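PDB 2ZWS: neutral ceramidase from Pseudomonas aeruginosa, which hydrolyses the N-acyl linkage of ceramides to give sphingosine and a free fatty acid, and also runs the reverse synthesis, using zinc and magnesium. Local coordinates for residues 85-88 and 89-92; 116-120 and 121-125; 134-137 and 138-142; 220-223 and 224-228; 422-425 and 426-430. All coordinates share one frame; numbering follows the deposited sequence.

Contact 1 of 5, residues 85-88 and 89-92; sequences VYDE and NNVM
The side-chain amide of Asn90 turns back along the chain and binds backbone on both sides of Tyr86. Its CG lies between its backbone N and carbonyl carbon (chi1 73°), which folds the amide onto 85-87. Asn90 ND2 donates to Val85 O at 3.1 Å, in that carbonyl's plane. Asn90 OD1 takes the N-H of Asp87 at 2.9 Å, nearly straight at 169°. Both ends of the amide are used, which fixes its rotation; ND2 also reaches Arg55 O. Tyr86 crosses Asn90 at about a right angle, ring and amide planes 41° apart. Tyr86 CB rests 3.7 Å from Val91 CG2, and the Tyr86 hydroxyl is hydrogen-bonded to Arg55. Asn89 N comes from above the carboxylate to Asp87 OD1, 2.9 Å away, forming an Asx turn. OD1 also bonds a glycerol, probably from the crystallisation liquor. A water joins Asp87 OD2 to Asn89 ND2. Asn90 N to Asp87 O closes a beta turn, 87-90, leading into strand 91-95 and carrying Asp87, an inferred substrate-binding residue.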
loop_
_atom_site.group_PDB
_atom_site.type_symbol
_atom_site.label_atom_id
_atom_site.label_comp_id
_atom_site.label_asym_id
_atom_site.label_seq_id
_atom_site.Cartn_x
_atom_site.Cartn_y
_atom_site.Cartn_z
ATOM N N VAL A 85 -5.892 23.101 -9.746
ATOM C CA VAL A 85 -6.874 22.052 -9.498
ATOM C C VAL A 85 -6.556 21.281 -8.217
ATOM O O VAL A 85 -7.438 21.058 -7.369
ATOM C CB VAL A 85 -6.951 21.071 -10.680
ATOM C CG1 VAL A 85 -7.978 19.999 -10.408
ATOM C CG2 VAL A 85 -7.302 21.812 -12.017
ATOM N N TYR A 86 -5.296 20.868 -8.106
ATOM C CA TYR A 86 -4.843 20.039 -6.983
ATOM C C TYR A 86 -3.702 20.699 -6.259
ATOM O O TYR A 86 -2.857 21.338 -6.872
ATOM C CB TYR A 86 -4.363 18.672 -7.471
ATOM C CG TYR A 86 -5.423 17.873 -8.187
ATOM C CD1 TYR A 86 -5.327 17.624 -9.563
ATOM C CD2 TYR A 86 -6.519 17.375 -7.499
ATOM C CE1 TYR A 86 -6.302 16.896 -10.219
ATOM C CE2 TYR A 86 -7.505 16.642 -8.148
ATOM C CZ TYR A 86 -7.383 16.400 -9.506
ATOM O OH TYR A 86 -8.362 15.685 -10.179
ATOM N N ASP A 87 -3.683 20.514 -4.943
ATOM C CA ASP A 87 -2.494 20.795 -4.158
ATOM C C ASP A 87 -2.504 19.984 -2.849
ATOM O O ASP A 87 -3.280 19.041 -2.679
ATOM C CB ASP A 87 -2.327 22.302 -3.911
ATOM C CG ASP A 87 -3.456 22.908 -3.085
ATOM O OD1 ASP A 87 -4.192 22.180 -2.377
ATOM O OD2 ASP A 87 -3.582 24.152 -3.116
ATOM N N GLU A 88 -1.610 20.319 -1.930
ATOM C CA GLU A 88 -1.520 19.535 -0.703
ATOM C C GLU A 88 -2.824 19.514 0.083
ATOM O O GLU A 88 -3.072 18.564 0.836
ATOM C CB GLU A 88 -0.393 20.034 0.197
ATOM C CG GLU A 88 -0.326 21.542 0.386
ATOM C CD GLU A 88 0.667 22.188 -0.564
ATOM O OE1 GLU A 88 1.822 22.455 -0.148
ATOM O OE2 GLU A 88 0.312 22.399 -1.734
ATOM N N ASN A 89 -3.655 20.542 -0.073
ATOM C CA ASN A 89 -4.893 20.576 0.691
ATOM C C ASN A 89 -5.945 19.572 0.232
ATOM O O ASN A 89 -6.801 19.196 1.019
ATOM C CB ASN A 89 -5.500 21.971 0.677
ATOM C CG ASN A 89 -4.571 22.999 1.268
ATOM O OD1 ASN A 89 -4.072 22.823 2.363
ATOM N ND2 ASN A 89 -4.330 24.077 0.534
ATOM N N ASN A 90 -5.915 19.149 -1.027
ATOM C CA ASN A 90 -7.037 18.321 -1.495
ATOM C C ASN A 90 -6.640 16.995 -2.123
ATOM O O ASN A 90 -7.451 16.373 -2.822
ATOM C CB ASN A 90 -7.972 19.110 -2.420
ATOM C CG ASN A 90 -7.365 19.363 -3.771
ATOM O OD1 ASN A 90 -6.140 19.344 -3.921
ATOM N ND2 ASN A 90 -8.214 19.654 -4.763
ATOM N N VAL A 91 -5.415 16.536 -1.827
ATOM C CA VAL A 91 -4.953 15.252 -2.358
ATOM C C VAL A 91 -4.472 14.416 -1.169
ATOM O O VAL A 91 -3.549 14.857 -0.447
ATOM C CB VAL A 91 -3.777 15.447 -3.390
ATOM C CG1 VAL A 91 -3.221 14.080 -3.796
ATOM C CG2 VAL A 91 -4.192 16.283 -4.622
ATOM N N MET A 92 -5.062 13.230 -0.978
ATOM C CA MET A 92 -4.621 12.319 0.094
ATOM C C MET A 92 -4.132 11.032 -0.536
ATOM O O MET A 92 -4.841 10.426 -1.318
ATOM C CB MET A 92 -5.766 12.007 1.082
ATOM C CG MET A 92 -5.332 11.157 2.262
ATOM S SD MET A 92 -6.668 10.819 3.433
ATOM C CE MET A 92 -7.043 12.480 4.032
HETATM O O HOH W 1 -5.501 25.511 -1.760
HETATM O O HOH W 2 -1.448 16.356 0.317
#

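Contact 2 of 5, residues 116-120 and 121-125; sequences LGFQE and KTFNA
Phe118 and Phe123 make the apolar part of this contact. Phe118 CZ lies 3.6 Å from Phe123 CG, and Phe118 CE2 is almost as near. Phe123 CD2 sits at the edge of the Phe118 ring, in its plane. The ring centroids are 5.3 Å apart and the planes stand at 56°, an oblique pair. Phe118 has CG anti to its own N (chi1 -179°), which carries the ring forward over the start of the helix. His107 meets both rings, and Phe123 also packs on helix 68-81.

The backbone bonds are those of a first helical turn. Phe123 N donates to Gln119 O at 3.0 Å and 176°. Asn124 N donates to Glu120 O at 2.8 Å.

The polar side chains meet through a water. It donates a hydrogen bond to Glu120 OE1 at 2.7 Å and accepts one from Asn124 ND2 at 3.0 Å. This bridge belongs to one of two conformers of Glu120 and is therefore tentative. Thr122 OG1 is hydrogen-bonded to Glu17.

The arrangement is the N-terminal turn of helix 120-138, with Gln119 at the N-cap position and an aromatic pair beside the entry.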
loop_
_atom_site.group_PDB
_atom_site.type_symbol
_atom_site.label_atom_id
_atom_site.label_comp_id
_atom_site.label_asym_id
_atom_site.label_seq_id
_atom_site.Cartn_x
_atom_site.Cartn_y
_atom_site.Cartn_z
ATOM N N LEU A 116 19.317 -1.667 0.038
ATOM C CA LEU A 116 20.653 -1.147 -0.314
ATOM C C LEU A 116 20.584 0.254 -0.937
ATOM O O LEU A 116 21.524 0.676 -1.622
ATOM C CB LEU A 116 21.393 -2.085 -1.275
ATOM C CG LEU A 116 21.534 -3.558 -0.898
ATOM C CD1 LEU A 116 22.199 -4.346 -2.012
ATOM C CD2 LEU A 116 22.330 -3.675 0.418
ATOM N N GLY A 117 19.486 0.972 -0.688
ATOM C CA GLY A 117 19.369 2.368 -1.094
ATOM C C GLY A 117 18.157 2.635 -1.987
ATOM O O GLY A 117 17.215 1.839 -2.056
ATOM N N PHE A 118 18.225 3.760 -2.696
ATOM C CA PHE A 118 17.134 4.281 -3.499
ATOM C C PHE A 118 17.074 3.592 -4.862
ATOM O O PHE A 118 18.096 3.487 -5.556
ATOM C CB PHE A 118 17.399 5.768 -3.707
ATOM C CG PHE A 118 16.349 6.462 -4.492
ATOM C CD1 PHE A 118 16.635 7.002 -5.750
ATOM C CD2 PHE A 118 15.072 6.573 -3.969
ATOM C CE1 PHE A 118 15.651 7.651 -6.471
ATOM C CE2 PHE A 118 14.088 7.217 -4.668
ATOM C CZ PHE A 118 14.362 7.754 -5.929
ATOM N N GLN A 119 15.878 3.162 -5.266
ATOM C CA GLN A 119 15.699 2.463 -6.519
ATOM C C GLN A 119 14.845 3.358 -7.429
ATOM O O GLN A 119 13.610 3.347 -7.387
ATOM C CB GLN A 119 15.044 1.091 -6.295
ATOM C CG GLN A 119 15.782 0.196 -5.273
ATOM C CD GLN A 119 17.309 0.123 -5.481
ATOM O OE1 GLN A 119 18.106 0.322 -4.524
ATOM N NE2 GLN A 119 17.724 -0.179 -6.703
ATOM N N GLU A 120 15.527 4.141 -8.257
ATOM C CA GLU A 120 14.835 5.175 -9.023
ATOM C C GLU A 120 13.736 4.639 -9.958
ATOM O O GLU A 120 12.694 5.281 -10.092
ATOM C CB GLU A 120 15.836 6.076 -9.756
ATOM C CG GLU A 120 15.228 7.277 -10.479
ATOM C CD GLU A 120 16.271 8.336 -10.792
ATOM O OE1 GLU A 120 16.078 9.511 -10.392
ATOM O OE2 GLU A 120 17.297 7.980 -11.421
ATOM N N LYS A 121 13.928 3.478 -10.592
ATOM C CA LYS A 121 12.927 2.990 -11.541
ATOM C C LYS A 121 11.606 2.636 -10.834
ATOM O O LYS A 121 10.508 2.863 -11.366
ATOM C CB LYS A 121 13.459 1.753 -12.281
ATOM C CG LYS A 121 12.708 1.446 -13.564
ATOM C CD LYS A 121 13.508 0.485 -14.472
ATOM C CE LYS A 121 12.843 0.349 -15.840
ATOM N NZ LYS A 121 13.131 1.531 -16.717
ATOM N N THR A 122 11.707 2.043 -9.646
ATOM C CA THR A 122 10.515 1.703 -8.873
ATOM C C THR A 122 9.846 2.975 -8.340
ATOM O O THR A 122 8.594 3.151 -8.476
ATOM C CB THR A 122 10.911 0.744 -7.746
ATOM O OG1 THR A 122 11.257 -0.528 -8.315
ATOM C CG2 THR A 122 9.801 0.561 -6.694
ATOM N N PHE A 123 10.663 3.887 -7.811
ATOM C CA PHE A 123 10.134 5.192 -7.370
ATOM C C PHE A 123 9.365 5.900 -8.499
ATOM O O PHE A 123 8.213 6.331 -8.331
ATOM C CB PHE A 123 11.277 6.077 -6.829
ATOM C CG PHE A 123 10.852 7.482 -6.509
ATOM C CD1 PHE A 123 10.994 8.504 -7.472
ATOM C CD2 PHE A 123 10.321 7.809 -5.250
ATOM C CE1 PHE A 123 10.585 9.820 -7.185
ATOM C CE2 PHE A 123 9.898 9.128 -4.969
ATOM C CZ PHE A 123 10.039 10.125 -5.929
ATOM N N ASN A 124 10.002 5.999 -9.648
ATOM C CA ASN A 124 9.386 6.712 -10.751
ATOM C C ASN A 124 8.084 6.049 -11.206
ATOM O O ASN A 124 7.131 6.757 -11.575
ATOM C CB ASN A 124 10.339 6.814 -11.948
ATOM C CG ASN A 124 11.536 7.749 -11.728
ATOM O OD1 ASN A 124 12.545 7.664 -12.475
ATOM N ND2 ASN A 124 11.421 8.671 -10.815
ATOM N N ALA A 125 8.027 4.709 -11.214
ATOM C CA ALA A 125 6.790 3.998 -11.622
ATOM C C ALA A 125 5.644 4.300 -10.665
ATOM O O ALA A 125 4.470 4.373 -11.085
ATOM C CB ALA A 125 7.022 2.510 -11.691
HETATM O O HOH W 3 13.637 10.041 -9.273
#

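Contact 3 of 5, residues 134-137 and 138-142; sequences IERA and QARLQ
Arg140 folds back over the last turn of helix 120-138, and its side chain wraps round Arg136 O. Its CB lies 3.7 Å from that oxygen. CG and CD are closer, both at 3.4 Å. CG stands anti to the carbonyl carbon (chi1 -65°), and the chain then runs extended to NE. NE at 4.1 Å and CZ at 3.9 Å stay near Arg136 O. The turn at chi4 (70°) brings NH1 back to the oxygen. NH1 donates to Arg136 O at 2.9 Å, with the oxygen at the edge of the guanidinium and in its plane. NH1 also lies 3.5 Å from Arg136 CB. The two arginine side chains run side by side and point the same way, their guanidinium planes 55° apart. Arg136 is drawn to other partners, Glu556 and Lys11 O.

Farther round the helix, Gln138 CG rests 3.3 Å from Glu135 O. A water donates to both Glu135 O and Gln138 OE1.

Gln138 N reaches Ile134 O at 2.8 Å, and Arg140 N reaches Ala137 O. The chemistry implies a helix C-terminus whose late carbonyls are met by side chain and water. The positive guanidinium lies at the negative end of the helix dipole, which probably favours it.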
loop_
_atom_site.group_PDB
_atom_site.type_symbol
_atom_site.label_atom_id
_atom_site.label_comp_id
_atom_site.label_asym_id
_atom_site.label_seq_id
_atom_site.Cartn_x
_atom_site.Cartn_y
_atom_site.Cartn_z
ATOM N N ILE A 134 -5.118 9.381 -11.044
ATOM C CA ILE A 134 -5.894 10.605 -10.834
ATOM C C ILE A 134 -6.374 11.145 -12.158
ATOM O O ILE A 134 -7.530 11.543 -12.275
ATOM C CB ILE A 134 -5.059 11.649 -10.054
ATOM C CG1 ILE A 134 -4.747 11.162 -8.620
ATOM C CG2 ILE A 134 -5.782 13.015 -9.925
ATOM C CD1 ILE A 134 -3.620 11.976 -7.874
ATOM N N GLU A 135 -5.508 11.110 -13.164
ATOM C CA GLU A 135 -5.883 11.524 -14.518
ATOM C C GLU A 135 -7.052 10.697 -15.036
ATOM O O GLU A 135 -8.000 11.236 -15.651
ATOM C CB GLU A 135 -4.680 11.373 -15.431
ATOM C CG GLU A 135 -3.619 12.381 -15.124
ATOM C CD GLU A 135 -2.413 12.238 -16.043
ATOM O OE1 GLU A 135 -2.117 11.110 -16.498
ATOM O OE2 GLU A 135 -1.756 13.259 -16.292
ATOM N N ARG A 136 -6.993 9.384 -14.799
ATOM C CA ARG A 136 -8.065 8.506 -15.231
ATOM C C ARG A 136 -9.350 8.787 -14.473
ATOM O O ARG A 136 -10.419 8.838 -15.071
ATOM C CB ARG A 136 -7.682 7.034 -15.119
ATOM C CG ARG A 136 -6.575 6.691 -16.077
ATOM C CD ARG A 136 -6.028 5.292 -15.868
ATOM N NE ARG A 136 -5.230 4.885 -17.031
ATOM C CZ ARG A 136 -4.615 3.707 -17.143
ATOM N NH1 ARG A 136 -4.669 2.823 -16.153
ATOM N NH2 ARG A 136 -3.924 3.420 -18.247
ATOM N N ALA A 137 -9.244 8.973 -13.162
ATOM C CA ALA A 137 -10.400 9.279 -12.347
ATOM C C ALA A 137 -11.075 10.579 -12.756
ATOM O O ALA A 137 -12.291 10.614 -12.906
ATOM C CB ALA A 137 -10.044 9.286 -10.863
ATOM N N GLN A 138 -10.299 11.643 -12.930
ATOM C CA GLN A 138 -10.897 12.923 -13.269
ATOM C C GLN A 138 -11.509 12.944 -14.669
ATOM O O GLN A 138 -12.404 13.754 -14.915
ATOM C CB GLN A 138 -9.899 14.047 -13.094
ATOM C CG GLN A 138 -8.813 14.051 -14.150
ATOM C CD GLN A 138 -7.740 15.083 -13.898
ATOM O OE1 GLN A 138 -6.900 15.342 -14.767
ATOM N NE2 GLN A 138 -7.757 15.682 -12.714
ATOM N N ALA A 139 -11.072 12.051 -15.559
ATOM C CA ALA A 139 -11.653 11.960 -16.921
ATOM C C ALA A 139 -12.956 11.150 -16.923
ATOM O O ALA A 139 -13.645 11.054 -17.962
ATOM C CB ALA A 139 -10.643 11.330 -17.874
ATOM N N ARG A 140 -13.312 10.576 -15.773
ATOM C CA ARG A 140 -14.500 9.734 -15.644
ATOM C C ARG A 140 -15.510 10.296 -14.633
ATOM O O ARG A 140 -16.349 9.568 -14.104
ATOM C CB ARG A 140 -14.098 8.295 -15.282
ATOM C CG ARG A 140 -13.293 7.604 -16.390
ATOM C CD ARG A 140 -12.617 6.347 -15.900
ATOM N NE ARG A 140 -11.980 5.609 -16.998
ATOM C CZ ARG A 140 -10.889 6.005 -17.665
ATOM N NH1 ARG A 140 -10.295 7.167 -17.401
ATOM N NH2 ARG A 140 -10.412 5.246 -18.651
ATOM N N LEU A 141 -15.461 11.604 -14.402
ATOM C CA LEU A 141 -16.395 12.210 -13.460
ATOM C C LEU A 141 -17.842 11.970 -13.888
ATOM O O LEU A 141 -18.167 12.063 -15.080
ATOM C CB LEU A 141 -16.110 13.698 -13.240
ATOM C CG LEU A 141 -14.925 14.013 -12.304
ATOM C CD1 LEU A 141 -14.412 15.433 -12.523
ATOM C CD2 LEU A 141 -15.329 13.816 -10.860
ATOM N N GLN A 142 -18.692 11.650 -12.922
ATOM C CA GLN A 142 -20.119 11.373 -13.177
ATOM C C GLN A 142 -20.944 11.777 -11.953
ATOM O O GLN A 142 -20.469 11.705 -10.835
ATOM C CB GLN A 142 -20.324 9.870 -13.453
ATOM C CG GLN A 142 -19.820 8.966 -12.320
ATOM C CD GLN A 142 -19.934 7.493 -12.642
ATOM O OE1 GLN A 142 -18.952 6.751 -12.601
ATOM N NE2 GLN A 142 -21.132 7.064 -12.966
HETATM O O HOH W 4 -7.536 13.529 -17.025
#

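Contact 4 of 5, residues 220-223 and 224-228; sequences KGYA and SYHWE
The rings of Tyr222 and His226 lie one helical turn apart, with planes at 23°. They are slid past each other, so they barely overlap, and their centroids are 5.7 Å apart. Tyr222 CE1 approaches His226 CB at 3.8 Å, obliquely to the tyrosine ring. Both residues hold CG anti to the backbone N (chi1 -178° in each), which sends the two rings out along the same side of the helix. The Phe277 ring meets His226 edge-to-face. His226 ND1 is hydrogen-bonded to Asp230, which holds the imidazole's rotation. The Tyr222 hydroxyl is hydrogen-bonded to a glycerol, probably from the crystallisation liquor.

On the same side of the Tyr222 ring, at its other rim, Tyr225 CD1 lies 4.2 Å from Tyr222 CE2. The Tyr225 ring stacks on His229. Its hydroxyl bonds to Asp581, one of the magnesium ligands, so Tyr225 is a second-shell residue of that site.

The backbone bonds are regular. His226 N meets Tyr222 O at 2.7 Å, and Trp227 N meets Ala223 O at 3.1 Å. Ser224 N and Tyr225 N bind Lys220 O and Gly221 O in the same way. Ser224 OG bonds to Ala239 O, and Lys220 NZ is held by Gln276 and Phe201 O.

This is the middle of helix 218-231, a buried alpha helix that widens to a pi-type turn at 226-228. It packs against strand 238-242 and helix 265-286, and one of its faces reaches the magnesium site.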
loop_
_atom_site.group_PDB
_atom_site.type_symbol
_atom_site.label_atom_id
_atom_site.label_comp_id
_atom_site.label_asym_id
_atom_site.label_seq_id
_atom_site.Cartn_x
_atom_site.Cartn_y
_atom_site.Cartn_z
ATOM N N LYS A 220 -5.295 -7.311 1.305
ATOM C CA LYS A 220 -6.166 -6.201 0.874
ATOM C C LYS A 220 -6.240 -6.108 -0.628
ATOM O O LYS A 220 -7.295 -5.846 -1.195
ATOM C CB LYS A 220 -5.699 -4.881 1.501
ATOM C CG LYS A 220 -6.026 -4.847 3.045
ATOM C CD LYS A 220 -5.800 -3.455 3.607
ATOM C CE LYS A 220 -6.278 -3.377 5.085
ATOM N NZ LYS A 220 -7.767 -3.535 5.181
ATOM N N GLY A 221 -5.130 -6.416 -1.285
ATOM C CA GLY A 221 -5.117 -6.449 -2.744
ATOM C C GLY A 221 -6.001 -7.559 -3.289
ATOM O O GLY A 221 -6.623 -7.375 -4.362
ATOM N N TYR A 222 -6.042 -8.712 -2.618
ATOM C CA TYR A 222 -6.943 -9.778 -3.056
ATOM C C TYR A 222 -8.406 -9.349 -2.876
ATOM O O TYR A 222 -9.243 -9.576 -3.744
ATOM C CB TYR A 222 -6.724 -11.107 -2.312
ATOM C CG TYR A 222 -7.678 -12.121 -2.906
ATOM C CD1 TYR A 222 -8.882 -12.425 -2.269
ATOM C CD2 TYR A 222 -7.422 -12.702 -4.157
ATOM C CE1 TYR A 222 -9.793 -13.304 -2.833
ATOM C CE2 TYR A 222 -8.327 -13.591 -4.744
ATOM C CZ TYR A 222 -9.515 -13.878 -4.072
ATOM O OH TYR A 222 -10.422 -14.743 -4.616
ATOM N N ALA A 223 -8.710 -8.697 -1.757
ATOM C CA ALA A 223 -10.079 -8.187 -1.574
ATOM C C ALA A 223 -10.511 -7.262 -2.720
ATOM O O ALA A 223 -11.631 -7.396 -3.236
ATOM C CB ALA A 223 -10.173 -7.479 -0.234
ATOM N N SER A 224 -9.640 -6.324 -3.113
ATOM C CA SER A 224 -9.961 -5.414 -4.224
ATOM C C SER A 224 -10.158 -6.205 -5.515
ATOM O O SER A 224 -11.127 -5.985 -6.279
ATOM C CB SER A 224 -8.850 -4.400 -4.470
ATOM O OG SER A 224 -8.659 -3.540 -3.347
ATOM N N TYR A 225 -9.228 -7.122 -5.787
ATOM C CA TYR A 225 -9.264 -7.892 -7.031
ATOM C C TYR A 225 -10.527 -8.746 -7.022
ATOM O O TYR A 225 -11.228 -8.814 -8.036
ATOM C CB TYR A 225 -8.060 -8.821 -7.097
ATOM C CG TYR A 225 -8.060 -9.761 -8.279
ATOM C CD1 TYR A 225 -8.466 -11.089 -8.140
ATOM C CD2 TYR A 225 -7.635 -9.317 -9.548
ATOM C CE1 TYR A 225 -8.446 -11.953 -9.244
ATOM C CE2 TYR A 225 -7.611 -10.176 -10.630
ATOM C CZ TYR A 225 -8.042 -11.480 -10.468
ATOM O OH TYR A 225 -8.005 -12.364 -11.537
ATOM N N HIS A 226 -10.832 -9.405 -5.906
ATOM C CA HIS A 226 -12.029 -10.243 -5.893
ATOM C C HIS A 226 -13.272 -9.393 -6.227
ATOM O O HIS A 226 -14.130 -9.805 -7.022
ATOM C CB HIS A 226 -12.162 -10.931 -4.530
ATOM C CG HIS A 226 -13.339 -11.851 -4.437
ATOM N ND1 HIS A 226 -13.420 -13.026 -5.154
ATOM C CD2 HIS A 226 -14.484 -11.769 -3.715
ATOM C CE1 HIS A 226 -14.566 -13.632 -4.872
ATOM N NE2 HIS A 226 -15.225 -12.894 -3.992
ATOM N N TRP A 227 -13.389 -8.207 -5.630
ATOM C CA TRP A 227 -14.558 -7.361 -5.926
ATOM C C TRP A 227 -14.600 -6.912 -7.388
ATOM O O TRP A 227 -15.647 -7.003 -8.050
ATOM C CB TRP A 227 -14.593 -6.134 -5.006
ATOM C CG TRP A 227 -15.986 -5.596 -4.751
ATOM C CD1 TRP A 227 -17.106 -5.713 -5.564
ATOM C CD2 TRP A 227 -16.400 -4.812 -3.619
ATOM N NE1 TRP A 227 -18.180 -5.074 -4.967
ATOM C CE2 TRP A 227 -17.775 -4.514 -3.785
ATOM C CE3 TRP A 227 -15.743 -4.351 -2.469
ATOM C CZ2 TRP A 227 -18.500 -3.774 -2.838
ATOM C CZ3 TRP A 227 -16.471 -3.605 -1.531
ATOM C CH2 TRP A 227 -17.831 -3.323 -1.730
ATOM N N GLU A 228 -13.474 -6.380 -7.870
ATOM C CA GLU A 228 -13.402 -5.825 -9.224
ATOM C C GLU A 228 -13.515 -6.880 -10.329
ATOM O O GLU A 228 -14.200 -6.655 -11.349
ATOM C CB GLU A 228 -12.097 -5.061 -9.406
ATOM C CG GLU A 228 -12.009 -3.828 -8.519
ATOM C CD GLU A 228 -10.615 -3.201 -8.431
ATOM O OE1 GLU A 228 -10.541 -2.060 -7.889
ATOM O OE2 GLU A 228 -9.615 -3.831 -8.875
#

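Contact 5 of 5, residues 422-425 and 426-430; sequences RAVQ and AASEA
Ser428 folds back on Val424 O near the C-terminal end of alpha helix 414-428. Ser428 N donates to Val424 O at 2.8 Å. Ser428 CB sits 3.3 Å from the same oxygen. The hydroxyl of Ser428, set beside its backbone N at chi1 -61°, brings OG to 3.1 Å of Val424 O. The hydroxyl is hydrogen-bonded to Glu404 OE1, so whether it also donates to Val424 O is not settled. The helix carbonyl and the carboxylate thus lie round one small group. Val424 CG1 flanks Ser428 OG at 3.9 Å.

Just before Ser428, Ala426 N and Ala427 N make the usual helical bonds to Arg422 O and Ala423 O. Near the end the pattern slackens. Gln425 O receives weak bonds from both Ser428 N and Glu429 N.

Next come the residues that position this turn. Val424 packs on Leu406 and Val436, which belong to strands 403-407 and 435-439. Ala423 and Ser428 touch helix 471-488. The helix therefore packs against both of these strands and against that second helix. Arg487 binds Ala427 O, and Glu429 forms a salt bridge with Arg434.

Gln425 bends at chi2 (61°), which swings its amide forward along the helix. Its plane is turned 55° from the Glu429 carboxylate. Gln425 NE2 donates to Ile433 O and lies 3.8 Å from Glu429 CG.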
loop_
_atom_site.group_PDB
_atom_site.type_symbol
_atom_site.label_atom_id
_atom_site.label_comp_id
_atom_site.label_asym_id
_atom_site.label_seq_id
_atom_site.Cartn_x
_atom_site.Cartn_y
_atom_site.Cartn_z
ATOM N N ARG A 422 -11.708 9.579 18.866
ATOM C CA ARG A 422 -12.598 10.076 19.930
ATOM C C ARG A 422 -12.443 11.574 20.130
ATOM O O ARG A 422 -13.425 12.302 20.286
ATOM C CB ARG A 422 -12.296 9.384 21.257
ATOM C CG ARG A 422 -12.781 7.958 21.347
ATOM C CD ARG A 422 -12.270 7.280 22.606
ATOM N NE ARG A 422 -12.800 5.928 22.666
ATOM C CZ ARG A 422 -12.332 4.955 23.434
ATOM N NH1 ARG A 422 -11.285 5.156 24.226
ATOM N NH2 ARG A 422 -12.917 3.768 23.385
ATOM N N ALA A 423 -11.186 12.016 20.177
ATOM C CA ALA A 423 -10.886 13.422 20.461
ATOM C C ALA A 423 -11.379 14.309 19.315
ATOM O O ALA A 423 -11.958 15.375 19.540
ATOM C CB ALA A 423 -9.415 13.601 20.690
ATOM N N VAL A 424 -11.152 13.858 18.079
ATOM C CA VAL A 424 -11.613 14.578 16.901
ATOM C C VAL A 424 -13.142 14.584 16.797
ATOM O O VAL A 424 -13.737 15.641 16.527
ATOM C CB VAL A 424 -10.955 14.028 15.624
ATOM C CG1 VAL A 424 -11.677 14.543 14.335
ATOM C CG2 VAL A 424 -9.465 14.370 15.619
ATOM N N GLN A 425 -13.783 13.440 17.033
ATOM C CA GLN A 425 -15.247 13.414 17.029
ATOM C C GLN A 425 -15.824 14.386 18.078
ATOM O O GLN A 425 -16.809 15.080 17.803
ATOM C CB GLN A 425 -15.788 11.982 17.220
ATOM C CG GLN A 425 -17.335 11.897 17.270
ATOM C CD GLN A 425 -18.000 12.373 15.999
ATOM O OE1 GLN A 425 -17.972 11.698 14.965
ATOM N NE2 GLN A 425 -18.611 13.539 16.069
ATOM N N ALA A 426 -15.215 14.448 19.259
ATOM C CA ALA A 426 -15.694 15.394 20.289
ATOM C C ALA A 426 -15.564 16.841 19.805
ATOM O O ALA A 426 -16.490 17.631 19.969
ATOM C CB ALA A 426 -14.967 15.166 21.636
ATOM N N ALA A 427 -14.436 17.176 19.183
ATOM C CA ALA A 427 -14.199 18.521 18.680
ATOM C C ALA A 427 -15.083 18.861 17.483
ATOM O O ALA A 427 -15.461 20.019 17.292
ATOM C CB ALA A 427 -12.724 18.714 18.333
ATOM N N SER A 428 -15.418 17.856 16.680
ATOM C CA SER A 428 -16.173 18.083 15.434
ATOM C C SER A 428 -17.695 17.929 15.482
ATOM O O SER A 428 -18.380 18.261 14.507
ATOM C CB SER A 428 -15.613 17.172 14.339
ATOM O OG SER A 428 -14.252 17.473 14.115
ATOM N N GLU A 429 -18.217 17.441 16.608
ATOM C CA GLU A 429 -19.649 17.188 16.745
ATOM C C GLU A 429 -20.476 18.434 16.389
ATOM O O GLU A 429 -21.465 18.358 15.642
ATOM C CB GLU A 429 -19.940 16.803 18.189
ATOM C CG GLU A 429 -20.824 15.593 18.373
ATOM C CD GLU A 429 -22.281 15.829 18.043
ATOM O OE1 GLU A 429 -22.772 16.975 18.211
ATOM O OE2 GLU A 429 -22.953 14.849 17.628
ATOM N N ALA A 430 -20.060 19.582 16.925
ATOM C CA ALA A 430 -20.762 20.847 16.667
ATOM C C ALA A 430 -20.746 21.278 15.208
ATOM O O ALA A 430 -21.593 22.088 14.787
ATOM C CB ALA A 430 -20.201 21.965 17.547
#

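In the fold
Contacts 1 and 3 touch. Tyr86 OH and Gln138 NE2 are 2.6 Å apart, and Tyr86 OH also packs on Ile134 CG2 at 3.7 Å. Contacts 2 and 3 share helix 120-138, one near its start and one at its end, with centres 27 Å apart. Contact 1 holds Asp87, an inferred substrate residue. In contact 2 the side chain of Phe118 is about 6 Å from that of Ser106, another such residue. Contact 4 lies on the opposite side of the chain's centre from contact 2 and reaches the magnesium site through Tyr225, which is bonded to the magnesium ligand Asp581. Contact 5 lies away from the annotated sites, its centre 40 Å from that of contact 2.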